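Local coordinates for protein putative methyltransferase from antibiotic biosynthesis pathway (PDB 3EGE) that probably transfers methyl groups from S-adenosylmethionine, as a putative methyltransferase of an antibiotic biosynthesis pathway, at residues Leu102-His105 / His106-His109; Ser108-Glu111 / Lys112-Glu116; Glu116-Arg119 / Ile120-Asp123; Phe147-Glu150 / Asp151-Phe155; Pro157-Glu160 / Gln161-Leu164. All coordinates share one frame; numbering follows the deposited sequence.

Contact 1 of 5, residues Leu102-His105 / His106-His109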
loop_
_atom_site.group_PDB
_atom_site.type_symbol
_atom_site.label_atom_id
_atom_site.label_comp_id
_atom_site.label_asym_id
_atom_site.label_seq_id
_atom_site.Cartn_x
_atom_site.Cartn_y
_atom_site.Cartn_z
ATOM N N LEU A 102 1.042 -1.341 2.024
ATOM C CA LEU A 102 -0.129 -0.447 2.161
ATOM C C LEU A 102 -1.264 -1.091 2.982
ATOM O O LEU A 102 -2.410 -1.162 2.542
ATOM C CB LEU A 102 -0.618 0.058 0.787
ATOM C CG LEU A 102 0.356 0.928 -0.037
ATOM C CD1 LEU A 102 -0.251 1.137 -1.425
ATOM C CD2 LEU A 102 0.681 2.283 0.639
ATOM N N ALA A 103 -0.888 -1.546 4.177
ATOM C CA ALA A 103 -1.785 -2.238 5.106
ATOM C C ALA A 103 -1.738 -1.771 6.558
ATOM O O ALA A 103 -2.784 -1.768 7.188
ATOM C CB ALA A 103 -1.501 -3.743 5.056
ATOM N N ILE A 104 -0.563 -1.370 7.076
ATOM C CA ILE A 104 -0.379 -1.048 8.515
ATOM C C ILE A 104 -1.325 0.002 9.092
ATOM O O ILE A 104 -1.585 0.007 10.295
ATOM C CB ILE A 104 1.130 -0.720 8.915
ATOM C CG1 ILE A 104 1.654 0.617 8.330
ATOM C CG2 ILE A 104 2.049 -1.851 8.507
ATOM C CD1 ILE A 104 3.036 1.102 8.952
ATOM N N HIS A 105 -1.800 0.903 8.224
ATOM C CA HIS A 105 -2.824 1.897 8.571
ATOM C C HIS A 105 -4.177 1.310 8.905
ATOM O O HIS A 105 -4.979 1.997 9.528
ATOM C CB HIS A 105 -2.959 2.998 7.510
ATOM C CG HIS A 105 -3.428 2.529 6.174
ATOM N ND1 HIS A 105 -2.639 1.777 5.328
ATOM C CD2 HIS A 105 -4.575 2.786 5.499
ATOM C CE1 HIS A 105 -3.304 1.545 4.210
ATOM N NE2 HIS A 105 -4.478 2.149 4.286
ATOM N N HIS A 106 -4.415 0.051 8.505
ATOM C CA HIS A 106 -5.609 -0.679 8.861
ATOM C C HIS A 106 -5.472 -1.469 10.174
ATOM O O HIS A 106 -6.461 -2.031 10.623
ATOM C CB HIS A 106 -6.005 -1.645 7.750
ATOM C CG HIS A 106 -6.289 -0.988 6.440
ATOM N ND1 HIS A 106 -7.169 0.063 6.316
ATOM C CD2 HIS A 106 -5.862 -1.278 5.187
ATOM C CE1 HIS A 106 -7.235 0.426 5.044
ATOM N NE2 HIS A 106 -6.459 -0.381 4.337
ATOM N N PHE A 107 -4.290 -1.511 10.801
ATOM C CA PHE A 107 -4.116 -2.264 12.046
ATOM C C PHE A 107 -4.631 -1.463 13.253
ATOM O O PHE A 107 -4.437 -0.248 13.327
ATOM C CB PHE A 107 -2.642 -2.698 12.286
ATOM C CG PHE A 107 -1.992 -3.467 11.141
ATOM C CD1 PHE A 107 -2.726 -4.077 10.107
ATOM C CD2 PHE A 107 -0.611 -3.664 11.165
ATOM C CE1 PHE A 107 -2.068 -4.791 9.077
ATOM C CE2 PHE A 107 0.046 -4.380 10.151
ATOM C CZ PHE A 107 -0.685 -4.948 9.109
ATOM N N SER A 108 -5.250 -2.153 14.212
ATOM C CA SER A 108 -5.833 -1.504 15.397
ATOM C C SER A 108 -4.816 -1.269 16.529
ATOM O O SER A 108 -4.960 -0.310 17.287
ATOM C CB SER A 108 -7.057 -2.296 15.903
ATOM O OG SER A 108 -6.679 -3.563 16.409
ATOM N N HIS A 109 -3.822 -2.146 16.679
ATOM C CA HIS A 109 -2.766 -1.978 17.723
ATOM C C HIS A 109 -1.437 -2.112 17.004
ATOM O O HIS A 109 -0.872 -3.196 16.918
ATOM C CB HIS A 109 -2.972 -2.996 18.847
ATOM C CG HIS A 109 -4.313 -2.891 19.507
ATOM N ND1 HIS A 109 -4.656 -1.843 20.334
ATOM C CD2 HIS A 109 -5.406 -3.690 19.438
ATOM C CE1 HIS A 109 -5.895 -2.012 20.760
ATOM N NE2 HIS A 109 -6.373 -3.124 20.231
HETATM O O HOH W 1 -2.721 1.216 12.298
#

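Contact 2 of 5, residues Ser108-Glu111 / Lys112-Glu116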
loop_
_atom_site.group_PDB
_atom_site.type_symbol
_atom_site.label_atom_id
_atom_site.label_comp_id
_atom_site.label_asym_id
_atom_site.label_seq_id
_atom_site.Cartn_x
_atom_site.Cartn_y
_atom_site.Cartn_z
ATOM N N SER A 108 -5.250 -2.153 14.212
ATOM C CA SER A 108 -5.833 -1.504 15.397
ATOM C C SER A 108 -4.816 -1.269 16.529
ATOM O O SER A 108 -4.960 -0.310 17.287
ATOM C CB SER A 108 -7.057 -2.296 15.903
ATOM O OG SER A 108 -6.679 -3.563 16.409
ATOM N N HIS A 109 -3.822 -2.146 16.679
ATOM C CA HIS A 109 -2.766 -1.978 17.723
ATOM C C HIS A 109 -1.437 -2.112 17.004
ATOM O O HIS A 109 -0.872 -3.196 16.918
ATOM C CB HIS A 109 -2.972 -2.996 18.847
ATOM C CG HIS A 109 -4.313 -2.891 19.507
ATOM N ND1 HIS A 109 -4.656 -1.843 20.334
ATOM C CD2 HIS A 109 -5.406 -3.690 19.438
ATOM C CE1 HIS A 109 -5.895 -2.012 20.760
ATOM N NE2 HIS A 109 -6.373 -3.124 20.231
ATOM N N LEU A 110 -0.989 -0.996 16.434
ATOM C CA LEU A 110 0.216 -0.932 15.585
ATOM C C LEU A 110 1.505 -1.369 16.282
ATOM O O LEU A 110 2.323 -2.049 15.672
ATOM C CB LEU A 110 0.398 0.472 14.978
ATOM C CG LEU A 110 1.425 0.688 13.849
ATOM C CD1 LEU A 110 1.177 -0.249 12.663
ATOM C CD2 LEU A 110 1.416 2.151 13.396
ATOM N N GLU A 111 1.649 -1.002 17.555
ATOM C CA GLU A 111 2.823 -1.342 18.347
ATOM C C GLU A 111 2.959 -2.851 18.533
ATOM O O GLU A 111 3.991 -3.426 18.206
ATOM C CB GLU A 111 2.791 -0.580 19.673
ATOM C CG GLU A 111 4.033 -0.799 20.551
ATOM C CD GLU A 111 4.565 0.472 21.225
ATOM O OE1 GLU A 111 3.808 1.459 21.367
ATOM O OE2 GLU A 111 5.769 0.481 21.597
ATOM N N LYS A 112 1.896 -3.485 19.006
ATOM C CA LYS A 112 1.856 -4.944 19.163
ATOM C C LYS A 112 2.072 -5.672 17.805
ATOM O O LYS A 112 2.734 -6.717 17.773
ATOM C CB LYS A 112 0.530 -5.370 19.835
ATOM C CG LYS A 112 0.363 -6.880 20.097
ATOM C CD LYS A 112 1.309 -7.422 21.179
ATOM C CE LYS A 112 1.414 -8.944 21.119
ATOM N NZ LYS A 112 0.073 -9.615 21.081
ATOM N N SER A 113 1.522 -5.131 16.710
ATOM C CA SER A 113 1.747 -5.683 15.356
ATOM C C SER A 113 3.233 -5.641 14.967
ATOM O O SER A 113 3.776 -6.605 14.396
ATOM C CB SER A 113 0.901 -4.977 14.300
ATOM O OG SER A 113 -0.474 -5.122 14.615
ATOM N N PHE A 114 3.893 -4.540 15.324
ATOM C CA PHE A 114 5.333 -4.404 15.119
ATOM C C PHE A 114 6.127 -5.414 15.947
ATOM O O PHE A 114 7.004 -6.083 15.402
ATOM C CB PHE A 114 5.809 -2.979 15.372
ATOM C CG PHE A 114 5.420 -1.980 14.313
ATOM C CD1 PHE A 114 4.996 -2.342 13.008
ATOM C CD2 PHE A 114 5.638 -0.634 14.575
ATOM C CE1 PHE A 114 4.725 -1.372 12.051
ATOM C CE2 PHE A 114 5.382 0.337 13.620
ATOM C CZ PHE A 114 4.935 -0.024 12.359
ATOM N N GLN A 115 5.776 -5.535 17.233
ATOM C CA GLN A 115 6.363 -6.532 18.153
ATOM C C GLN A 115 6.213 -7.948 17.613
ATOM O O GLN A 115 7.159 -8.742 17.704
ATOM C CB GLN A 115 5.717 -6.449 19.539
ATOM C CG GLN A 115 6.006 -5.160 20.272
ATOM C CD GLN A 115 5.109 -4.910 21.460
ATOM O OE1 GLN A 115 4.428 -5.811 21.951
ATOM N NE2 GLN A 115 5.115 -3.676 21.939
ATOM N N GLU A 116 5.029 -8.236 17.053
ATOM C CA GLU A 116 4.736 -9.519 16.385
ATOM C C GLU A 116 5.635 -9.794 15.169
ATOM O O GLU A 116 6.041 -10.936 14.964
ATOM C CB GLU A 116 3.244 -9.616 15.958
ATOM C CG GLU A 116 2.229 -9.932 17.050
ATOM C CD GLU A 116 2.401 -11.325 17.614
ATOM O OE1 GLU A 116 3.225 -11.518 18.548
ATOM O OE2 GLU A 116 1.703 -12.232 17.132
#

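Contact 3 of 5, residues Glu116-Arg119 / Ile120-Asp123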
loop_
_atom_site.group_PDB
_atom_site.type_symbol
_atom_site.label_atom_id
_atom_site.label_comp_id
_atom_site.label_asym_id
_atom_site.label_seq_id
_atom_site.Cartn_x
_atom_site.Cartn_y
_atom_site.Cartn_z
ATOM N N GLU A 116 5.029 -8.236 17.053
ATOM C CA GLU A 116 4.736 -9.519 16.385
ATOM C C GLU A 116 5.635 -9.794 15.169
ATOM O O GLU A 116 6.041 -10.936 14.964
ATOM C CB GLU A 116 3.244 -9.616 15.958
ATOM C CG GLU A 116 2.229 -9.932 17.050
ATOM C CD GLU A 116 2.401 -11.325 17.614
ATOM O OE1 GLU A 116 3.225 -11.518 18.548
ATOM O OE2 GLU A 116 1.703 -12.232 17.132
HETATM N N MSE A 117 5.920 -8.768 14.368
HETATM C CA MSE A 117 6.814 -8.909 13.214
HETATM C C MSE A 117 8.217 -9.262 13.667
HETATM O O MSE A 117 8.831 -10.163 13.107
HETATM C CB MSE A 117 6.861 -7.646 12.350
HETATM C CG MSE A 117 5.525 -7.345 11.649
HETATM SE SE MSE A 117 5.588 -5.680 10.755
HETATM C CE MSE A 117 3.680 -5.581 10.084
ATOM N N GLN A 118 8.701 -8.560 14.694
ATOM C CA GLN A 118 9.997 -8.840 15.283
ATOM C C GLN A 118 10.068 -10.259 15.880
ATOM O O GLN A 118 11.102 -10.914 15.785
ATOM C CB GLN A 118 10.357 -7.757 16.326
ATOM C CG GLN A 118 11.734 -7.934 17.013
ATOM C CD GLN A 118 12.925 -8.018 16.041
ATOM O OE1 GLN A 118 13.006 -7.281 15.045
ATOM N NE2 GLN A 118 13.874 -8.885 16.364
ATOM N N ARG A 119 8.966 -10.731 16.462
ATOM C CA ARG A 119 8.918 -12.065 17.093
ATOM C C ARG A 119 9.095 -13.204 16.080
ATOM O O ARG A 119 9.791 -14.195 16.365
ATOM C CB ARG A 119 7.591 -12.234 17.850
ATOM C CG ARG A 119 7.407 -13.563 18.584
ATOM C CD ARG A 119 6.037 -13.709 19.220
ATOM N NE ARG A 119 4.955 -13.727 18.229
ATOM C CZ ARG A 119 4.624 -14.767 17.468
ATOM N NH1 ARG A 119 5.320 -15.893 17.479
ATOM N NH2 ARG A 119 3.621 -14.637 16.630
ATOM N N ILE A 120 8.470 -13.047 14.912
ATOM C CA ILE A 120 8.489 -14.076 13.863
ATOM C C ILE A 120 9.724 -14.080 12.977
ATOM O O ILE A 120 10.036 -15.118 12.366
ATOM C CB ILE A 120 7.171 -14.062 12.984
ATOM C CG1 ILE A 120 7.082 -12.825 12.046
ATOM C CG2 ILE A 120 5.963 -14.217 13.904
ATOM C CD1 ILE A 120 5.924 -12.859 11.029
ATOM N N ILE A 121 10.436 -12.952 12.939
ATOM C CA ILE A 121 11.564 -12.780 12.020
ATOM C C ILE A 121 12.905 -13.375 12.523
ATOM O O ILE A 121 13.219 -13.309 13.714
ATOM C CB ILE A 121 11.705 -11.283 11.585
ATOM C CG1 ILE A 121 12.360 -11.167 10.181
ATOM C CG2 ILE A 121 12.421 -10.449 12.676
ATOM C CD1 ILE A 121 12.428 -9.715 9.594
ATOM N N ARG A 122 13.675 -13.942 11.588
ATOM C CA ARG A 122 15.022 -14.467 11.839
ATOM C C ARG A 122 16.072 -13.365 11.529
ATOM O O ARG A 122 16.098 -12.370 12.267
ATOM C CB ARG A 122 15.258 -15.721 11.019
ATOM C CG ARG A 122 14.419 -16.894 11.399
ATOM C CD ARG A 122 14.511 -17.870 10.250
ATOM N NE ARG A 122 13.577 -18.934 10.444
ATOM C CZ ARG A 122 12.848 -19.529 9.492
ATOM N NH1 ARG A 122 12.903 -19.194 8.195
ATOM N NH2 ARG A 122 12.026 -20.497 9.878
ATOM N N ASP A 123 16.895 -13.500 10.471
ATOM C CA ASP A 123 17.986 -12.528 10.170
ATOM C C ASP A 123 17.666 -11.440 9.170
ATOM O O ASP A 123 18.479 -10.523 9.012
ATOM C CB ASP A 123 19.230 -13.249 9.611
ATOM C CG ASP A 123 19.777 -14.293 10.534
ATOM O OD1 ASP A 123 19.620 -14.185 11.766
ATOM O OD2 ASP A 123 20.380 -15.229 9.994
#

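Contact 4 of 5, residues Phe147-Glu150 / Asp151-Phe155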
loop_
_atom_site.group_PDB
_atom_site.type_symbol
_atom_site.label_atom_id
_atom_site.label_comp_id
_atom_site.label_asym_id
_atom_site.label_seq_id
_atom_site.Cartn_x
_atom_site.Cartn_y
_atom_site.Cartn_z
ATOM N N PHE A 147 -12.352 13.390 0.644
ATOM C CA PHE A 147 -12.373 12.213 1.505
ATOM C C PHE A 147 -11.112 11.356 1.429
ATOM O O PHE A 147 -10.698 10.788 2.449
ATOM C CB PHE A 147 -13.625 11.372 1.278
ATOM C CG PHE A 147 -13.855 10.985 -0.151
ATOM C CD1 PHE A 147 -13.220 9.861 -0.703
ATOM C CD2 PHE A 147 -14.706 11.759 -0.963
ATOM C CE1 PHE A 147 -13.417 9.518 -2.045
ATOM C CE2 PHE A 147 -14.920 11.411 -2.299
ATOM C CZ PHE A 147 -14.281 10.289 -2.834
ATOM N N LEU A 148 -10.494 11.265 0.252
ATOM C CA LEU A 148 -9.218 10.515 0.096
ATOM C C LEU A 148 -8.097 11.121 0.918
ATOM O O LEU A 148 -7.348 10.410 1.529
ATOM C CB LEU A 148 -8.774 10.465 -1.366
ATOM C CG LEU A 148 -9.669 9.776 -2.391
ATOM C CD1 LEU A 148 -9.047 9.937 -3.767
ATOM C CD2 LEU A 148 -9.920 8.289 -2.075
ATOM N N TRP A 149 -8.035 12.447 0.962
ATOM C CA TRP A 149 -7.037 13.189 1.711
ATOM C C TRP A 149 -7.268 13.086 3.222
ATOM O O TRP A 149 -6.332 12.853 4.005
ATOM C CB TRP A 149 -7.093 14.651 1.255
ATOM C CG TRP A 149 -6.002 15.510 1.797
ATOM C CD1 TRP A 149 -4.711 15.566 1.361
ATOM C CD2 TRP A 149 -6.117 16.476 2.845
ATOM N NE1 TRP A 149 -4.011 16.487 2.089
ATOM C CE2 TRP A 149 -4.832 17.055 3.016
ATOM C CE3 TRP A 149 -7.175 16.902 3.667
ATOM C CZ2 TRP A 149 -4.573 18.041 3.964
ATOM C CZ3 TRP A 149 -6.935 17.888 4.607
ATOM C CH2 TRP A 149 -5.632 18.451 4.758
ATOM N N GLU A 150 -8.528 13.290 3.598
ATOM C CA GLU A 150 -9.004 13.207 4.970
ATOM C C GLU A 150 -8.771 11.831 5.571
ATOM O O GLU A 150 -8.334 11.727 6.719
ATOM C CB GLU A 150 -10.498 13.539 5.027
ATOM C CG GLU A 150 -10.828 15.005 4.746
ATOM C CD GLU A 150 -12.286 15.259 4.342
ATOM O OE1 GLU A 150 -13.160 14.367 4.423
ATOM O OE2 GLU A 150 -12.557 16.376 3.896
ATOM N N ASP A 151 -9.029 10.783 4.794
ATOM C CA ASP A 151 -8.787 9.407 5.255
ATOM C C ASP A 151 -7.308 9.150 5.452
ATOM O O ASP A 151 -6.939 8.505 6.412
ATOM C CB ASP A 151 -9.365 8.363 4.290
ATOM C CG ASP A 151 -10.891 8.352 4.250
ATOM O OD1 ASP A 151 -11.554 8.938 5.148
ATOM O OD2 ASP A 151 -11.422 7.718 3.301
ATOM N N ALA A 152 -6.477 9.631 4.537
ATOM C CA ALA A 152 -5.037 9.483 4.637
ATOM C C ALA A 152 -4.479 10.250 5.849
ATOM O O ALA A 152 -3.592 9.763 6.548
ATOM C CB ALA A 152 -4.360 9.949 3.327
ATOM N N LEU A 153 -5.032 11.434 6.108
ATOM C CA LEU A 153 -4.583 12.280 7.213
ATOM C C LEU A 153 -4.875 11.705 8.609
ATOM O O LEU A 153 -4.274 12.149 9.590
ATOM C CB LEU A 153 -5.140 13.714 7.041
ATOM C CG LEU A 153 -4.598 14.838 7.919
ATOM C CD1 LEU A 153 -3.120 15.073 7.646
ATOM C CD2 LEU A 153 -5.422 16.108 7.720
ATOM N N ARG A 154 -5.776 10.725 8.700
ATOM C CA ARG A 154 -6.059 10.020 9.963
ATOM C C ARG A 154 -4.872 9.223 10.481
ATOM O O ARG A 154 -4.715 9.092 11.681
ATOM C CB ARG A 154 -7.289 9.098 9.846
ATOM C CG ARG A 154 -8.607 9.865 9.769
ATOM C CD ARG A 154 -9.845 8.965 9.929
ATOM N NE ARG A 154 -10.212 8.209 8.720
ATOM C CZ ARG A 154 -9.867 6.943 8.410
ATOM N NH1 ARG A 154 -9.085 6.183 9.200
ATOM N NH2 ARG A 154 -10.311 6.413 7.267
ATOM N N PHE A 155 -4.031 8.718 9.592
ATOM C CA PHE A 155 -2.891 7.908 9.991
ATOM C C PHE A 155 -1.721 8.749 10.510
ATOM O O PHE A 155 -1.663 9.913 10.250
ATOM C CB PHE A 155 -2.483 6.975 8.830
ATOM C CG PHE A 155 -1.536 5.868 9.227
ATOM C CD1 PHE A 155 -1.764 5.086 10.389
ATOM C CD2 PHE A 155 -0.438 5.563 8.420
ATOM C CE1 PHE A 155 -0.869 4.082 10.765
ATOM C CE2 PHE A 155 0.429 4.538 8.767
ATOM C CZ PHE A 155 0.212 3.800 9.949
HETATM O O HOH W 2 -13.587 11.349 5.104
#

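Contact 5 of 5, residues Pro157-Glu160 / Gln161-Leu164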
loop_
_atom_site.group_PDB
_atom_site.type_symbol
_atom_site.label_atom_id
_atom_site.label_comp_id
_atom_site.label_asym_id
_atom_site.label_seq_id
_atom_site.Cartn_x
_atom_site.Cartn_y
_atom_site.Cartn_z
ATOM N N PRO A 157 2.002 10.448 11.481
ATOM C CA PRO A 157 3.164 10.989 10.787
ATOM C C PRO A 157 4.284 9.931 10.609
ATOM O O PRO A 157 4.435 9.044 11.460
ATOM C CB PRO A 157 3.652 12.089 11.744
ATOM C CG PRO A 157 2.421 12.538 12.416
ATOM C CD PRO A 157 1.645 11.281 12.646
ATOM N N LEU A 158 5.054 10.051 9.525
ATOM C CA LEU A 158 6.126 9.097 9.204
ATOM C C LEU A 158 7.124 8.913 10.355
ATOM O O LEU A 158 7.565 7.796 10.605
ATOM C CB LEU A 158 6.886 9.517 7.935
ATOM C CG LEU A 158 7.775 8.440 7.281
ATOM C CD1 LEU A 158 6.905 7.364 6.618
ATOM C CD2 LEU A 158 8.707 9.100 6.272
ATOM N N ASP A 159 7.467 10.002 11.039
ATOM C CA ASP A 159 8.390 9.958 12.184
ATOM C C ASP A 159 7.868 9.116 13.344
ATOM O O ASP A 159 8.642 8.379 13.945
ATOM C CB ASP A 159 8.767 11.387 12.652
ATOM C CG ASP A 159 9.712 12.097 11.679
ATOM O OD1 ASP A 159 10.270 11.430 10.759
ATOM O OD2 ASP A 159 9.923 13.336 11.847
ATOM N N GLU A 160 6.568 9.226 13.643
ATOM C CA GLU A 160 5.927 8.385 14.670
ATOM C C GLU A 160 5.983 6.903 14.266
ATOM O O GLU A 160 6.321 6.051 15.094
ATOM C CB GLU A 160 4.485 8.833 14.971
ATOM C CG GLU A 160 4.456 10.228 15.652
ATOM C CD GLU A 160 3.056 10.722 16.097
ATOM O OE1 GLU A 160 2.161 9.886 16.371
ATOM O OE2 GLU A 160 2.871 11.965 16.205
ATOM N N GLN A 161 5.722 6.628 12.986
ATOM C CA GLN A 161 5.763 5.264 12.442
ATOM C C GLN A 161 7.161 4.677 12.578
ATOM O O GLN A 161 7.313 3.547 13.093
ATOM C CB GLN A 161 5.338 5.214 10.970
ATOM C CG GLN A 161 3.905 5.643 10.684
ATOM C CD GLN A 161 3.592 5.609 9.198
ATOM O OE1 GLN A 161 3.799 4.590 8.531
ATOM N NE2 GLN A 161 3.068 6.714 8.675
ATOM N N ILE A 162 8.158 5.455 12.134
ATOM C CA ILE A 162 9.569 5.070 12.221
ATOM C C ILE A 162 9.946 4.777 13.678
ATOM O O ILE A 162 10.528 3.741 13.971
ATOM C CB ILE A 162 10.518 6.160 11.645
ATOM C CG1 ILE A 162 10.369 6.238 10.116
ATOM C CG2 ILE A 162 12.014 5.852 11.998
ATOM C CD1 ILE A 162 11.011 7.497 9.480
ATOM N N ASN A 163 9.605 5.710 14.569
ATOM C CA ASN A 163 9.864 5.564 16.003
ATOM C C ASN A 163 9.215 4.290 16.623
ATOM O O ASN A 163 9.883 3.583 17.353
ATOM C CB ASN A 163 9.423 6.848 16.732
ATOM C CG ASN A 163 9.719 6.824 18.228
ATOM O OD1 ASN A 163 10.676 6.187 18.698
ATOM N ND2 ASN A 163 8.901 7.544 18.989
ATOM N N LEU A 164 7.936 4.006 16.318
ATOM C CA LEU A 164 7.245 2.826 16.879
ATOM C C LEU A 164 7.883 1.526 16.407
ATOM O O LEU A 164 7.993 0.576 17.176
ATOM C CB LEU A 164 5.739 2.806 16.564
ATOM C CG LEU A 164 4.793 3.798 17.256
ATOM C CD1 LEU A 164 3.389 3.579 16.727
ATOM C CD2 LEU A 164 4.791 3.665 18.770
#

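Contact 1 of 5, residues Leu102-His105 / His106-His109
In the loop that leaves strand 97-101 and leads into helix 110-120, Ile-104 and Phe-107 close a short 3-10 turn. Two backbone bonds define it: His-106 N to Ala-103 O (2.8 Å) and Phe-107 N to Ile-104 O (3.1 Å), both between residues three apart. In the second the N-H comes in from well above the carbonyl plane, 69° out of it. A water ties the turn further, donating to the carbonyl oxygens of both Ile-104 and Phe-107. Phe-107 folds its ring back over the chain: with CG beside the backbone N (chi1 -54°), one face lies over Ile-104, whose CA sits 3.7 Å from the ring centroid, almost on the normal, a CH-pi contact. Ile-104 CG2 meets the same ring at CE2 (3.6 Å), and Ala-103 CB touches more loosely at CE1. On another side of the turn the imidazoles of His-105 and His-106 run out from the chain together. Their centroids are 3.9 Å apart and the planes 39° from parallel, an oblique pair in which His-105 NE2 lies over the rim of the His-106 face. Beyond the pair, His-105 meets Phe-131 edge-to-face. Such a loop after the fourth strand of a Rossmann-like sheet, with Ala-103 touching what is probably the glycine-rich motif, is consistent with the class I methyltransferase fold.

Contact 2 of 5, residues Ser108-Glu111 / Lys112-Glu116
The backbone passes from the N-cap, His-109, into the first turns of helix 110-120, with i to i+4 bonds from Ser-113 N to His-109 O (3.1 Å), Phe-114 N to Leu-110 O and Gln-115 N to Glu-111 O (2.9 Å). Ser-113 adds a second grip on the cap carbonyl: its hydroxyl donates to His-109 O at 3.0 Å from 45° above the carbonyl plane, whereas its amide arrives in that plane. The OG stands beside the backbone N, which turns it back toward the preceding turn. One turn apart, Leu-110 reaches across to Phe-114. Its CD1 lies 4.1 Å from the ring centroid, 28° off the normal, so the methyl rests over the face; CG covers the rim of that face. On the flank toward helix 158-169, Glu-111 CG packs against Gln-115 NE2 (3.4 Å), with carboxylate and amide planes turned 65° apart. Glu-111 OE2 and Gln-115 NE2 both reach Asn-168, accepting from its amide nitrogen and donating to its oxygen. Asn-168 belongs to helix 158-169, on which Phe-114 also packs through Leu-164 and Leu-165, while Ser-113 packs on Phe-107 and Ala-85, and the helix itself forms the crossover between parallel strands 97-101 and 126-131.

Contact 3 of 5, residues Glu116-Arg119 / Ile120-Asp123
Arg-119 and Ile-120 meet face against methyl: Ile-120 CG2 sits 3.5 Å above the guanidinium plane, near its rim, and lies 3.6 Å from Arg-119 NH2. Glu-116, one turn earlier, helps to fix the rotation of that plane, gripped side-on at the guanidinium edge. Arg-119 NE binds Glu-116 OE1 at 2.8 Å and NH2 binds OE2 at 3.1 Å, each carboxylate oxygen lying close to the guanidinium plane although the nitrogens approach from more than 40° above the carboxylate plane. The Arg-119 chain starts with CG anti to the backbone N and bends at chi3 (64°), which swings the flat group to Glu-116 and over Ile-120. A second hold comes from NH1, bound to Asp-92 and Leu-90 O, and Glu-116 OE2 also accepts from Leu-88 N; the ion pair thus joins a polar network with a preceding loop. At the next position, Ile-121 CG2 rests against Gln-118 O (3.4 Å), and Gln-118 OE1 approaches that methyl more loosely (4.0 Å). The backbone records the helix running out: Ile-120 N binds Glu-116 O at 3.2 Å, but Ile-121 N to Met-117 O is weak, with an N-H...O angle of 129°, and Ile-121 leaves helical phi/psi. Selenomethionine Met-117 and both isoleucines pack on strand 97-101. Such a helix C-terminus, looping into strand 126-131, is characteristic of a beta-alpha-beta crossover in a Rossmann-like fold.

Contact 4 of 5, residues Phe147-Glu150 / Asp151-Phe155
Asp-151 begins the second half of helix 146-153 by sending its N-H to Phe-147 O (2.9 Å). Its side chain, with CG beside the backbone N (chi1 -68°), is directed back along the helix. There OD1 shares a water with Glu-150 OE1, the water donating to both carboxylates and so bridging groups whose like charges, Glu-150 OE1 and Asp-151 OD1, stand 5.7 Å apart; OD2 is hydrogen-bonded to Ser-210. Ala-152 follows, bonded through N to Leu-148 O (3.2 Å), with its methyl near that same carbonyl. Leu-153 N binds Trp-149 O, and its side chain extends beside the indole in the same direction. Leu-153 CD2 sits over one face of the six-membered ring, 4.2 Å from its centroid and 28° off the normal, and comes within 3.8 Å of Trp-149 CH2. Arg-154 N makes a weak, long bond to Glu-150 O (3.4 Å). Its guanidinium turns toward the preceding turn, where NH2 forms a rather long salt bridge with Asp-151 OD1 (3.5 Å). Phe-155 N bonds Ala-152 O, and its ring reaches His-105 and Thr-130. Around the helix, Phe-147 packs edge-to-face on Phe-211 and also touches helix 216-231, Leu-148 lies on helix 209-213, and Ala-152 meets Phe-131 at the end of strand 126-131.

Contact 5 of 5, residues Pro157-Glu160 / Gln161-Leu164
Leu-158 O accepts the N-H of Ile-162 at 2.9 Å with an almost straight N-H...O angle of 167°, and the side chain of Ile-162 is laid over the same carbonyl. CG1 of Ile-162 comes within 3.2 Å of Leu-158 O, and CD1 continues to Leu-158 CG (4.0 Å), where the two aliphatic chains meet at an angle. Ile-162 CG1 stands beside its backbone N (chi1 -70°), the setting that turns CD1 back to the preceding turn. The neighbouring bonds keep the helical spacing: Gln-161 N to Pro-157 O (3.1 Å), then Asn-163 N to Asp-159 O and Leu-164 N to Glu-160 O. Pro-157 is the N-cap, so its carbonyl opens this series, while Leu-158 N is taken up by Asp-132 OD2. Gln-161 extends beyond CG back along the helix, its CG 3.5 Å from Pro-157 O. The amide end is buried and well satisfied: OE1 accepts from Thr-130 OG1, and NE2 donates to the carbonyl oxygens of Leu-156 and Phe-131. Leu-164 packs its CG at 3.5 Å from Glu-160 O and turns toward helix 110-120. Chemically the first two turns are split: Asp-159 and Glu-160 lie exposed, whereas Leu-158 and Ile-162 pack hydrocarbon against Ile-255 of strand 252-258, and the buried side-chain amide of Gln-161, with partners on both atoms, pins the helix start to the end of strand 126-131.

In the fold
From the N terminus, contact 1 closes the turn after strand 97-101 and hands on to contact 2, which shares Ser-108 and His-109 and starts helix 110-120. Contact 3 overlaps contact 2 at Glu-116 and ends that helix before strand 126-131; its Met-117 packs on Phe-107 of contact 1. Contacts 4 and 5 follow in series on helices 146-153 and 158-169; none nests within another. Phe-155 of contact 4 packs on Ile-104 and His-105 of contact 1 and on Gln-161 of contact 5, while Leu-164 of contact 5 lies against Leu-110 and Phe-114 of contact 2. These touches gather the post-strand loop and helices 110-120 and 158-169 beside the sheet.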